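PDB 7JKA: m3DLH protein, which probably hydrolyses dienelactones or related esters, as an alpha/beta-hydrolase of the dienelactone hydrolase family, and may also act on phosphotriesters. Local coordinates for residues A[141-146]-A[167-172]; A[214-219]-A[233-238]; A[150-155]-A[244-249]; A[45-50]-A[70-75]; A[174-179]-A[206-211]. All coordinates share one frame; numbering follows the deposited sequence.

Contact 1 (A[141-146]-A[167-172]); sequences LARSGA and GRIRGR
Ala142 O and the backbone N of Arg170 meet at a single water, which is gripped from both segments. It lies 2.8 Å from Ala142 O and 2.8 Å from Ala146 O, and it accepts a hydrogen bond from Arg170 N. Ala142 O is also the acceptor for Gly145 N, 3.0 Å away, so this carbonyl serves both the helix end and the water bridge. Helix 133-143 finishes here in a Schellman motif: Gly145 has a phi of 92°, which a residue with a CB would reach only by jamming that atom against the carbonyl before it. A CB here would also come close to Arg168 CD, at least in one of the two conformers of that arginine. Gly145 CA approaches Arg168 O at 3.3 Å in a CA-H...O contact. The neighbouring carbonyl, Gly145 O, takes a hydrogen bond from Arg170 NH2 at 3.0 Å. The arginine chain bends at chi3 (56°) to bring its guanidinium back to that oxygen, which lies at the guanidinium edge, 16° out of plane. Ile169 supplies the apolar part. Its CG1 packs on Ala142 CB at 4.1 Å, and its CD1 runs alongside CG of Arg143, both side chains pointing the same way. Arg143 stays extended beyond CG and carries its charge off to Leu159 O, Glu195 and Glu140, leaving the methylenes to Ile169, which also touches Trp196 of helix 186-198.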
# COMPACT_ATOMS: atom_id res chain seq x y z
N LEU A 141 1.78 0.88 -8.76
CA LEU A 141 0.50 0.50 -9.34
C LEU A 141 -0.23 1.72 -9.88
O LEU A 141 -0.76 1.69 -10.99
CB LEU A 141 -0.36 -0.18 -8.28
CG LEU A 141 -1.76 -0.66 -8.72
CD1 LEU A 141 -1.67 -1.67 -9.87
CD2 LEU A 141 -2.47 -1.28 -7.50
N ALA A 142 -0.20 2.83 -9.14
CA ALA A 142 -0.80 4.05 -9.68
C ALA A 142 -0.09 4.52 -10.93
O ALA A 142 -0.75 4.92 -11.91
CB ALA A 142 -0.77 5.14 -8.61
N ARG A 143 1.24 4.48 -10.93
CA ARG A 143 2.01 4.94 -12.08
C ARG A 143 1.73 4.10 -13.32
O ARG A 143 1.83 4.60 -14.45
CB ARG A 143 3.50 4.88 -11.74
CG ARG A 143 3.96 6.03 -10.85
CD ARG A 143 5.39 5.79 -10.37
NE ARG A 143 5.98 6.99 -9.76
CZ ARG A 143 7.11 6.97 -9.07
NH1 ARG A 143 7.78 5.84 -8.90
NH2 ARG A 143 7.61 8.10 -8.59
N SER A 144 1.39 2.83 -13.12
CA SER A 144 1.09 1.95 -14.26
C SER A 144 -0.18 2.37 -14.99
O SER A 144 -0.43 1.89 -16.11
CB SER A 144 0.94 0.50 -13.78
OG SER A 144 -0.36 0.29 -13.24
N GLY A 145 -0.97 3.24 -14.38
CA GLY A 145 -2.21 3.69 -15.00
C GLY A 145 -3.41 2.88 -14.61
O GLY A 145 -4.45 2.96 -15.29
N ALA A 146 -3.32 2.10 -13.54
CA ALA A 146 -4.44 1.31 -13.07
C ALA A 146 -5.59 2.20 -12.62
O ALA A 146 -5.41 3.37 -12.22
CB ALA A 146 -3.98 0.40 -11.93
N GLY A 167 1.59 11.51 -16.39
CA GLY A 167 0.16 11.64 -16.55
C GLY A 167 -0.66 10.38 -16.34
O GLY A 167 -1.88 10.43 -16.54
N ARG A 168 -0.06 9.27 -15.93
CA ARG A 168 -0.82 8.04 -15.82
C ARG A 168 -1.42 7.80 -14.44
O ARG A 168 -2.20 6.86 -14.28
CB ARG A 168 0.05 6.83 -16.22
CG ARG A 168 0.40 6.78 -17.71
CD ARG A 168 -0.82 6.40 -18.57
NE ARG A 168 -0.50 6.28 -19.99
CZ ARG A 168 -1.39 6.31 -20.98
NH1 ARG A 168 -2.69 6.46 -20.72
NH2 ARG A 168 -0.99 6.20 -22.23
N ILE A 169 -1.11 8.63 -13.44
CA ILE A 169 -1.75 8.47 -12.14
C ILE A 169 -3.17 9.02 -12.23
O ILE A 169 -3.38 10.18 -12.61
CB ILE A 169 -0.96 9.16 -11.03
CG1 ILE A 169 0.36 8.41 -10.81
CG2 ILE A 169 -1.78 9.15 -9.76
CD1 ILE A 169 1.32 9.14 -9.88
N ARG A 170 -4.14 8.18 -11.93
CA ARG A 170 -5.53 8.55 -12.11
C ARG A 170 -6.25 8.85 -10.81
O ARG A 170 -7.33 9.45 -10.85
CB ARG A 170 -6.25 7.45 -12.86
CG ARG A 170 -5.57 7.22 -14.19
CD ARG A 170 -5.94 5.91 -14.79
NE ARG A 170 -7.39 5.83 -14.90
CZ ARG A 170 -8.00 4.78 -15.44
NH1 ARG A 170 -9.32 4.75 -15.52
NH2 ARG A 170 -7.27 3.78 -15.91
N GLY A 171 -5.67 8.49 -9.66
CA GLY A 171 -6.32 8.67 -8.38
C GLY A 171 -5.75 9.83 -7.59
O GLY A 171 -4.79 10.48 -7.98
N ARG A 172 -6.38 10.06 -6.44
CA ARG A 172 -5.87 11.05 -5.50
C ARG A 172 -4.81 10.40 -4.62
O ARG A 172 -4.99 9.26 -4.16
CB ARG A 172 -7.02 11.58 -4.64
CG ARG A 172 -8.18 12.03 -5.53
CD ARG A 172 -9.38 12.53 -4.79
NE ARG A 172 -10.51 12.55 -5.72
CZ ARG A 172 -11.66 13.16 -5.51
NH1 ARG A 172 -11.86 13.84 -4.39
NH2 ARG A 172 -12.62 13.09 -6.43
O HOH W 1 -3.48 5.22 -11.52

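Contact 2 (A[214-219]-A[233-238]); sequences SFTDPA and LTEARS
Phe215 receives the methyl of Thr234 on one face of its ring. Thr234 CG2 sits 3.7 Å from the ring centroid and 17° off the normal, a CH-pi contact, and the two side chains cross at about a right angle. Ser238 OG comes instead to the ring edge, 3.6 Å from Phe215 CE1. Phe215 takes the crowded position, with CG between the backbone N and the carbonyl carbon (chi1 60°), which swings the ring onto the helix. An alanine here would probably leave the Thr234 methyl without its aromatic partner and open a gap beside Ser238. Threonine suits its place because one branch is apolar for the ring while OG1 bonds to Glu231.

In the second shell, Ser238 OG is held by its bond to Thr234 O at 2.7 Å, and that oxygen also takes Ser238 N from the opposite face of its plane. Glu235 OE2 lies 3.2 Å from Thr216 O, two acceptors that would repel each other; Arg61 probably eases this, since it forms a salt bridge with the carboxylate and a weak bond to the carbonyl. Arg64 and Tyr230 also hold Glu235. A type I turn from Ser214 to Asp217 presents Phe215 and Thr216, and Thr216 OG1 bonds to His155 and His57. In alpha/beta-hydrolases the loop after the last strand usually brings the catalytic histidine. Here that loop rests on helix 232-250, with strand 203-208 and Phe154 of strand 150-154 beside the helix and helix 56-67 beside the loop.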
# COMPACT_ATOMS: atom_id res chain seq x y z
N SER A 214 8.44 2.88 9.80
CA SER A 214 7.63 1.82 10.40
C SER A 214 6.76 2.33 11.54
O SER A 214 6.46 1.59 12.49
CB SER A 214 8.51 0.66 10.86
OG SER A 214 9.17 0.12 9.73
N PHE A 215 6.31 3.58 11.45
CA PHE A 215 5.60 4.17 12.58
C PHE A 215 4.23 3.53 12.82
O PHE A 215 3.66 3.74 13.89
CB PHE A 215 5.47 5.69 12.41
CG PHE A 215 4.73 6.13 11.19
CD1 PHE A 215 3.33 6.00 11.11
CD2 PHE A 215 5.40 6.77 10.17
CE1 PHE A 215 2.66 6.49 9.97
CE2 PHE A 215 4.75 7.24 9.04
CZ PHE A 215 3.37 7.10 8.92
N THR A 216 3.70 2.74 11.88
CA THR A 216 2.42 2.08 12.10
C THR A 216 2.55 0.72 12.77
O THR A 216 1.52 0.10 13.08
CB THR A 216 1.67 1.88 10.78
OG1 THR A 216 2.45 1.00 9.95
CG2 THR A 216 1.43 3.18 10.06
N ASP A 217 3.75 0.23 13.03
CA ASP A 217 3.91 -1.15 13.50
C ASP A 217 4.34 -1.17 14.95
O ASP A 217 5.49 -0.80 15.25
CB ASP A 217 4.93 -1.90 12.64
CG ASP A 217 4.97 -3.39 12.96
OD1 ASP A 217 4.08 -3.87 13.69
OD2 ASP A 217 5.90 -4.07 12.48
N PRO A 218 3.47 -1.60 15.88
CA PRO A 218 3.88 -1.75 17.29
C PRO A 218 5.10 -2.66 17.46
O PRO A 218 5.81 -2.55 18.46
CB PRO A 218 2.64 -2.36 17.96
CG PRO A 218 1.50 -1.90 17.12
CD PRO A 218 2.03 -1.87 15.70
N ALA A 219 5.33 -3.54 16.49
CA ALA A 219 6.46 -4.47 16.52
C ALA A 219 7.73 -3.89 15.91
O ALA A 219 8.72 -4.61 15.77
CB ALA A 219 6.09 -5.78 15.81
N LEU A 233 0.62 8.04 17.95
CA LEU A 233 -0.09 9.26 17.57
C LEU A 233 -0.12 9.42 16.06
O LEU A 233 -1.17 9.69 15.46
CB LEU A 233 0.56 10.46 18.25
CG LEU A 233 -0.24 11.76 18.35
CD1 LEU A 233 -1.66 11.49 18.81
CD2 LEU A 233 0.46 12.73 19.31
N THR A 234 1.04 9.25 15.42
CA THR A 234 1.11 9.34 13.97
C THR A 234 0.35 8.21 13.30
O THR A 234 -0.27 8.41 12.25
CB THR A 234 2.57 9.33 13.51
OG1 THR A 234 3.26 10.46 14.08
CG2 THR A 234 2.66 9.40 12.00
N GLU A 235 0.37 7.02 13.90
CA GLU A 235 -0.45 5.93 13.36
C GLU A 235 -1.91 6.34 13.30
O GLU A 235 -2.57 6.19 12.27
CB GLU A 235 -0.29 4.66 14.19
CG GLU A 235 -1.16 3.53 13.59
CD GLU A 235 -1.23 2.28 14.44
OE1 GLU A 235 -1.11 2.40 15.68
OE2 GLU A 235 -1.44 1.19 13.86
N ALA A 236 -2.42 6.93 14.38
CA ALA A 236 -3.82 7.32 14.41
C ALA A 236 -4.11 8.48 13.46
O ALA A 236 -5.11 8.46 12.73
CB ALA A 236 -4.21 7.69 15.84
N ARG A 237 -3.25 9.49 13.47
CA ARG A 237 -3.48 10.65 12.60
C ARG A 237 -3.47 10.26 11.13
O ARG A 237 -4.31 10.72 10.35
CB ARG A 237 -2.42 11.72 12.85
CG ARG A 237 -2.55 12.42 14.19
CD ARG A 237 -1.25 13.12 14.50
NE ARG A 237 -1.41 13.98 15.66
CZ ARG A 237 -0.42 14.69 16.19
NH1 ARG A 237 0.80 14.65 15.66
NH2 ARG A 237 -0.66 15.47 17.24
N SER A 238 -2.48 9.47 10.72
CA SER A 238 -2.39 9.07 9.32
C SER A 238 -3.54 8.15 8.92
O SER A 238 -4.04 8.25 7.80
CB SER A 238 -1.04 8.40 9.04
OG SER A 238 -0.83 7.25 9.83

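Contact 3 (A[150-155]-A[244-249]); sequences AIVTFH and NLFDEV
Phe246 leaves helix 232-250 and reaches in to Ala150 on strand 150-154. At the root, its CB lies against the hydroxyl of Tyr70. The first torsion puts CG anti to the carbonyl carbon (chi1 -74°), and the second lays the ring plane almost through the CA-CB bond (chi2 0°), which turns one long edge toward the strand. Along that edge CD1 comes 4.0 Å from Ala150 CB. CE1, one atom further, lies 3.9 Å from Ala150 CB and 3.9 Å from Val152 CG2. The methyl of Ala150 therefore meets the ring edge. On the far edge CE2 packs on Val45 CG2, and Ala127 and Ile129 of strand 126-131 lie against the ring.

Leu245 flanks it: its CD2 slides past Val152 CG2 at 4.0 Å, the two side chains running in opposite directions. Val249 CG2, one turn on, reaches the Ala150 methyl. Segment 244-249 runs antiparallel to strand 150-154 (178°), the axes coming within 9.3 Å, and its helix covers one face of the mixed sheet as the closing helix of an alpha/beta-hydrolase fold does. Alanine suits position 150 because a small methyl lets the phenylalanine, leucine and valine converge on it. Between the side chains of the two segments only carbon meets carbon, so cohesion would come from dispersion and water exclusion, with shape rather than bond direction setting the fit.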
# COMPACT_ATOMS: atom_id res chain seq x y z
N ALA A 150 -7.85 6.28 -5.26
CA ALA A 150 -7.07 6.84 -4.16
C ALA A 150 -5.91 5.92 -3.87
O ALA A 150 -6.02 4.69 -4.00
CB ALA A 150 -7.91 7.01 -2.89
N ILE A 151 -4.78 6.52 -3.50
CA ILE A 151 -3.58 5.80 -3.11
C ILE A 151 -3.05 6.47 -1.86
O ILE A 151 -2.90 7.70 -1.85
CB ILE A 151 -2.50 5.83 -4.21
CG1 ILE A 151 -3.04 5.27 -5.53
CG2 ILE A 151 -1.29 5.05 -3.77
CD1 ILE A 151 -3.51 6.36 -6.45
N VAL A 152 -2.77 5.69 -0.82
CA VAL A 152 -2.23 6.23 0.43
C VAL A 152 -1.03 5.41 0.82
O VAL A 152 -1.11 4.18 0.87
CB VAL A 152 -3.27 6.23 1.56
CG1 VAL A 152 -2.67 6.94 2.80
CG2 VAL A 152 -4.56 6.92 1.12
N THR A 153 0.08 6.08 1.10
CA THR A 153 1.29 5.38 1.55
C THR A 153 1.62 5.74 2.99
O THR A 153 1.36 6.86 3.45
CB THR A 153 2.50 5.69 0.65
OG1 THR A 153 2.92 7.06 0.82
CG2 THR A 153 2.13 5.49 -0.79
N PHE A 154 2.18 4.78 3.70
CA PHE A 154 2.59 4.98 5.09
C PHE A 154 4.07 4.64 5.20
O PHE A 154 4.46 3.51 4.90
CB PHE A 154 1.78 4.12 6.06
CG PHE A 154 0.29 4.37 6.02
CD1 PHE A 154 -0.54 3.64 5.16
CD2 PHE A 154 -0.28 5.29 6.88
CE1 PHE A 154 -1.90 3.86 5.13
CE2 PHE A 154 -1.65 5.53 6.86
CZ PHE A 154 -2.47 4.80 5.98
N HIS A 155 4.87 5.61 5.64
CA HIS A 155 6.33 5.47 5.79
C HIS A 155 6.95 4.67 4.65
O HIS A 155 7.68 3.70 4.86
CB HIS A 155 6.71 4.88 7.16
CG HIS A 155 5.91 3.69 7.61
ND1 HIS A 155 6.22 2.39 7.25
CD2 HIS A 155 4.83 3.60 8.43
CE1 HIS A 155 5.35 1.56 7.80
NE2 HIS A 155 4.49 2.27 8.51
N ASN A 244 -10.38 10.04 5.83
CA ASN A 244 -10.98 11.27 5.28
C ASN A 244 -10.89 11.30 3.76
O ASN A 244 -11.82 11.75 3.09
CB ASN A 244 -10.32 12.52 5.85
CG ASN A 244 -10.57 12.73 7.35
OD1 ASN A 244 -11.55 12.25 7.91
ND2 ASN A 244 -9.68 13.50 7.99
N LEU A 245 -9.75 10.85 3.21
CA LEU A 245 -9.59 10.81 1.75
C LEU A 245 -10.53 9.79 1.14
O LEU A 245 -11.21 10.08 0.14
CB LEU A 245 -8.15 10.48 1.38
CG LEU A 245 -7.85 10.47 -0.13
CD1 LEU A 245 -8.16 11.83 -0.76
CD2 LEU A 245 -6.40 10.09 -0.38
N PHE A 246 -10.60 8.60 1.73
CA PHE A 246 -11.52 7.58 1.22
C PHE A 246 -12.96 8.07 1.26
O PHE A 246 -13.72 7.87 0.29
CB PHE A 246 -11.37 6.30 2.04
CG PHE A 246 -10.11 5.52 1.74
CD1 PHE A 246 -9.18 5.96 0.79
CD2 PHE A 246 -9.83 4.37 2.45
CE1 PHE A 246 -8.02 5.22 0.53
CE2 PHE A 246 -8.68 3.62 2.19
CZ PHE A 246 -7.78 4.04 1.25
N ASP A 247 -13.37 8.74 2.35
CA ASP A 247 -14.74 9.23 2.43
C ASP A 247 -15.02 10.23 1.32
O ASP A 247 -16.11 10.25 0.73
CB ASP A 247 -14.99 9.90 3.79
CG ASP A 247 -15.16 8.93 4.91
OD1 ASP A 247 -15.26 7.71 4.65
OD2 ASP A 247 -15.20 9.38 6.07
N GLU A 248 -14.04 11.09 1.03
CA GLU A 248 -14.19 12.07 -0.03
C GLU A 248 -14.42 11.39 -1.38
O GLU A 248 -15.31 11.77 -2.15
CB GLU A 248 -12.94 12.95 -0.05
CG GLU A 248 -12.92 14.06 -1.04
CD GLU A 248 -11.52 14.64 -1.15
OE1 GLU A 248 -11.10 15.37 -0.22
OE2 GLU A 248 -10.84 14.34 -2.15
N VAL A 249 -13.64 10.35 -1.65
CA VAL A 249 -13.67 9.68 -2.95
C VAL A 249 -14.85 8.73 -3.06
O VAL A 249 -15.50 8.65 -4.11
CB VAL A 249 -12.33 8.96 -3.18
CG1 VAL A 249 -12.36 8.20 -4.51
CG2 VAL A 249 -11.18 9.95 -3.14

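Contact 4 (A[45-50]-A[70-75]); sequences VVVFPE and YAALAA
Ala75 CB fits against the Phe48 ring, 3.7 Å from Phe48 CD1 and also near CE1, while also coming close to Val47 O. Its small size suits the spot, because helix 101-116 presses in behind, with Ala111 on Ala75 and Ala108 on Phe48. Val46 and Leu73 belong to this same face of the sheet. Val47 CG2 meets Ala72 CB on the opposite face, at 4.2 Å, and beside them the side chains of Val45 and Tyr70 cross obliquely, with CG2 against CB. Helix 56-67 covers this side through Leu65, which reaches Val45, Val47 and Tyr70. Beta-branched valines suit an interior strand, and here Val45 and Val47 put CG1 anti to the backbone N and CG2 beside it, so that CG2 of each leans to the partner strand.

Outward from the side chains lies the ladder between the two strands. Four bonds alternate in direction, from Val45 N to Ala71 O (2.9 Å), Leu73 N to Val45 O (2.9 Å), Val47 N to Leu73 O (2.8 Å) and Ala75 N to Val47 O (2.9 Å). The ladder ends where Pro49, with no N-H to give, turns its CD to Ala75 O at 3.3 Å; that buried oxygen has no polar partner in the model. Strands 42-48 and 71-74, joined by helix 56-67, make a beta-alpha-beta crossover of the alpha/beta-hydrolase fold, and the loop beyond the first strand brings Glu50 against Cys132, consistent with the active site of dienelactone hydrolases.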
# COMPACT_ATOMS: atom_id res chain seq x y z
N VAL A 45 -10.11 -2.15 -1.37
CA VAL A 45 -8.80 -1.59 -1.06
C VAL A 45 -7.78 -2.71 -1.14
O VAL A 45 -7.93 -3.73 -0.46
CB VAL A 45 -8.76 -0.92 0.34
CG1 VAL A 45 -7.38 -0.27 0.59
CG2 VAL A 45 -9.89 0.10 0.51
N VAL A 46 -6.76 -2.54 -1.99
CA VAL A 46 -5.60 -3.42 -1.94
C VAL A 46 -4.68 -2.92 -0.84
O VAL A 46 -4.44 -1.71 -0.70
CB VAL A 46 -4.84 -3.47 -3.27
CG1 VAL A 46 -3.65 -4.45 -3.14
CG2 VAL A 46 -5.75 -3.87 -4.38
N VAL A 47 -4.18 -3.85 -0.04
CA VAL A 47 -3.25 -3.52 1.04
C VAL A 47 -1.91 -4.19 0.73
O VAL A 47 -1.79 -5.42 0.79
CB VAL A 47 -3.78 -4.00 2.40
CG1 VAL A 47 -2.83 -3.63 3.53
CG2 VAL A 47 -5.22 -3.44 2.69
N PHE A 48 -0.90 -3.37 0.43
CA PHE A 48 0.42 -3.93 0.20
C PHE A 48 1.23 -3.88 1.48
O PHE A 48 1.31 -2.81 2.12
CB PHE A 48 1.15 -3.18 -0.92
CG PHE A 48 0.53 -3.39 -2.27
CD1 PHE A 48 0.66 -4.61 -2.92
CD2 PHE A 48 -0.22 -2.38 -2.87
CE1 PHE A 48 0.06 -4.81 -4.17
CE2 PHE A 48 -0.82 -2.56 -4.12
CZ PHE A 48 -0.68 -3.77 -4.76
N PRO A 49 1.81 -4.99 1.89
CA PRO A 49 2.51 -5.06 3.17
C PRO A 49 3.91 -4.46 3.08
O PRO A 49 4.41 -4.11 2.01
CB PRO A 49 2.60 -6.57 3.42
CG PRO A 49 2.84 -7.11 1.99
CD PRO A 49 1.88 -6.27 1.15
N GLU A 50 4.57 -4.37 4.24
CA GLU A 50 6.01 -4.14 4.25
C GLU A 50 6.75 -5.22 3.45
O GLU A 50 6.15 -6.25 3.12
CB GLU A 50 6.52 -4.09 5.69
CG GLU A 50 6.05 -2.85 6.46
CD GLU A 50 6.87 -2.63 7.72
OE1 GLU A 50 7.03 -3.59 8.50
OE2 GLU A 50 7.36 -1.51 7.94
N TYR A 70 -15.26 -1.60 3.99
CA TYR A 70 -14.58 -1.88 2.73
C TYR A 70 -14.35 -3.39 2.59
O TYR A 70 -14.51 -4.15 3.53
CB TYR A 70 -13.26 -1.13 2.64
CG TYR A 70 -13.37 0.35 2.92
CD1 TYR A 70 -14.42 1.09 2.39
CD2 TYR A 70 -12.45 0.98 3.72
CE1 TYR A 70 -14.52 2.43 2.65
CE2 TYR A 70 -12.55 2.32 3.99
CZ TYR A 70 -13.58 3.04 3.44
OH TYR A 70 -13.71 4.38 3.69
N ALA A 71 -13.97 -3.80 1.38
CA ALA A 71 -13.44 -5.14 1.12
C ALA A 71 -11.97 -4.95 0.81
O ALA A 71 -11.63 -4.25 -0.13
CB ALA A 71 -14.15 -5.79 -0.07
N ALA A 72 -11.10 -5.55 1.63
CA ALA A 72 -9.68 -5.26 1.58
C ALA A 72 -8.91 -6.54 1.29
O ALA A 72 -9.06 -7.54 2.01
CB ALA A 72 -9.24 -4.63 2.91
N LEU A 73 -8.07 -6.51 0.26
CA LEU A 73 -7.21 -7.65 -0.08
C LEU A 73 -5.81 -7.37 0.43
O LEU A 73 -5.12 -6.48 -0.09
CB LEU A 73 -7.19 -7.88 -1.59
CG LEU A 73 -6.33 -9.08 -2.02
CD1 LEU A 73 -7.05 -10.36 -1.66
CD2 LEU A 73 -6.03 -9.06 -3.51
N ALA A 74 -5.39 -8.12 1.44
CA ALA A 74 -3.98 -8.11 1.84
C ALA A 74 -3.18 -8.90 0.80
O ALA A 74 -3.43 -10.09 0.59
CB ALA A 74 -3.85 -8.72 3.24
N ALA A 75 -2.24 -8.23 0.15
CA ALA A 75 -1.54 -8.79 -1.00
C ALA A 75 -0.25 -9.51 -0.61
O ALA A 75 0.43 -9.16 0.36
CB ALA A 75 -1.19 -7.69 -2.00

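Contact 5 (A[174-179]-A[206-211]); sequences LVCHGA and TFYGNA
Tyr208 turns the edge of its ring to Cys176, with CE2 3.6 Å from Cys176 CB. Both side chains put the next atom anti to the carbonyl carbon: Cys176 SG (chi1 -57°) and Tyr208 CG (chi1 -70°). As a result the sulfur comes in at the ring edge, 5.4 Å from the centroid, a sulfur-aromatic contact. Thr206 CG2, from the same strand, lies over one face of the ring, and Thr234 of helix 232-250 touches Tyr208. A glycine in place of Tyr208 would probably leave Cys176 without its aromatic neighbour and open a gap toward that helix.

On the other face of the sheet His177 has CG anti to the backbone N, which sets its side chain beside that of Phe207, pointing the same way. The pair is offset edge-to-face: the CD2 edge of His177 points to the Phe207 face, with centroids 5.2 Å apart and planes at 86°. Ala179 CB meets the Phe207 edge at 4.3 Å.

Between the two faces strands 172-178 and 203-208 are hydrogen-bonded in parallel, as the two strands of a beta-alpha-beta unit whose crossover is helix 186-198. Three of the four bonds are nearly straight, among them His177 O to Tyr208 N at 2.8 Å. Tyr208 O is held twice, by Ala179 N at 3.0 Å and by Ala211 N closing a type I turn, from opposite faces of its plane. Gly178 suits this spot, as a CB there would clash with Ala211 O. The chemistry is divided: main-chain bonds fix the register, while rings, sulfur and methyls, weakly directional, fill the two faces.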
# COMPACT_ATOMS: atom_id res chain seq x y z
N LEU A 174 -2.10 10.41 -1.40
CA LEU A 174 -1.73 10.92 -0.08
C LEU A 174 -0.52 10.15 0.43
O LEU A 174 -0.59 8.93 0.59
CB LEU A 174 -2.89 10.79 0.91
CG LEU A 174 -2.53 11.06 2.38
CD1 LEU A 174 -2.13 12.52 2.60
CD2 LEU A 174 -3.71 10.73 3.23
N VAL A 175 0.58 10.86 0.67
CA VAL A 175 1.81 10.27 1.23
C VAL A 175 1.87 10.65 2.70
O VAL A 175 1.94 11.85 3.02
CB VAL A 175 3.06 10.77 0.49
CG1 VAL A 175 4.32 10.31 1.23
CG2 VAL A 175 3.07 10.23 -0.94
N CYS A 176 1.87 9.66 3.59
CA CYS A 176 2.05 9.88 5.03
C CYS A 176 3.48 9.49 5.39
O CYS A 176 3.83 8.30 5.43
CB CYS A 176 1.05 9.07 5.86
SG CYS A 176 -0.69 9.42 5.43
N HIS A 177 4.29 10.49 5.69
CA HIS A 177 5.74 10.37 5.77
C HIS A 177 6.20 10.72 7.18
O HIS A 177 5.82 11.77 7.72
CB HIS A 177 6.37 11.32 4.76
CG HIS A 177 7.86 11.41 4.84
ND1 HIS A 177 8.69 10.35 4.52
CD2 HIS A 177 8.68 12.44 5.17
CE1 HIS A 177 9.95 10.73 4.67
NE2 HIS A 177 9.97 11.99 5.06
N GLY A 178 7.05 9.88 7.76
CA GLY A 178 7.69 10.19 9.02
C GLY A 178 8.85 11.13 8.79
O GLY A 178 9.78 10.80 8.05
N ALA A 179 8.82 12.32 9.39
CA ALA A 179 9.84 13.30 9.11
C ALA A 179 11.22 12.87 9.62
O ALA A 179 12.23 13.37 9.12
CB ALA A 179 9.44 14.65 9.72
N THR A 206 2.20 14.66 3.64
CA THR A 206 2.26 15.12 5.02
C THR A 206 3.53 14.61 5.69
O THR A 206 3.80 13.41 5.71
CB THR A 206 1.02 14.70 5.81
OG1 THR A 206 -0.13 15.30 5.20
CG2 THR A 206 1.13 15.12 7.28
N PHE A 207 4.31 15.55 6.22
CA PHE A 207 5.43 15.28 7.11
C PHE A 207 4.88 15.19 8.53
O PHE A 207 4.35 16.17 9.07
CB PHE A 207 6.47 16.41 7.05
CG PHE A 207 7.28 16.45 5.78
CD1 PHE A 207 6.73 16.91 4.59
CD2 PHE A 207 8.62 16.10 5.80
CE1 PHE A 207 7.50 16.98 3.43
CE2 PHE A 207 9.41 16.18 4.64
CZ PHE A 207 8.84 16.60 3.46
N TYR A 208 5.00 14.01 9.14
CA TYR A 208 4.62 13.81 10.55
C TYR A 208 5.88 13.91 11.40
O TYR A 208 6.73 13.01 11.39
CB TYR A 208 3.93 12.46 10.74
CG TYR A 208 2.56 12.42 10.11
CD1 TYR A 208 1.47 12.96 10.77
CD2 TYR A 208 2.35 11.82 8.87
CE1 TYR A 208 0.19 12.91 10.20
CE2 TYR A 208 1.09 11.77 8.31
CZ TYR A 208 0.01 12.32 8.98
OH TYR A 208 -1.26 12.27 8.43
N GLY A 209 6.02 15.02 12.13
CA GLY A 209 7.26 15.27 12.82
C GLY A 209 7.63 14.22 13.85
O GLY A 209 8.82 13.96 14.07
N ASN A 210 6.64 13.61 14.49
CA ASN A 210 6.96 12.70 15.59
C ASN A 210 7.67 11.43 15.12
O ASN A 210 8.30 10.75 15.92
CB ASN A 210 5.68 12.29 16.32
CG ASN A 210 5.02 13.43 17.09
OD1 ASN A 210 5.66 14.42 17.47
ND2 ASN A 210 3.72 13.27 17.33
N ALA A 211 7.59 11.11 13.84
CA ALA A 211 7.64 9.72 13.40
C ALA A 211 8.85 9.43 12.52
O ALA A 211 9.32 10.28 11.75
CB ALA A 211 6.38 9.38 12.63

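Contact 3 lies between the others: its strand pairs with the 172-178 strand of contact 5, through Thr153 O to Cys176 N at 2.8 Å, and its helix is the one used by contact 2. The centres of contacts 2 and 5 are 10 Å apart, joined by packing of Thr234 and Ser238 on Tyr208. Contact 1 sits at the far end, 26 Å from contact 2 between centres, tied to contact 3 by the Arg172-Glu248 salt bridge. The other end carries the probable active site, where by family analogy Cys132, Asp181 and His213 probably form the triad: Glu50 of contact 4, His155 of contact 3 and Ser214 of contact 2 converge there, Ser214 OG lying 3.0 Å from Glu50 OE2.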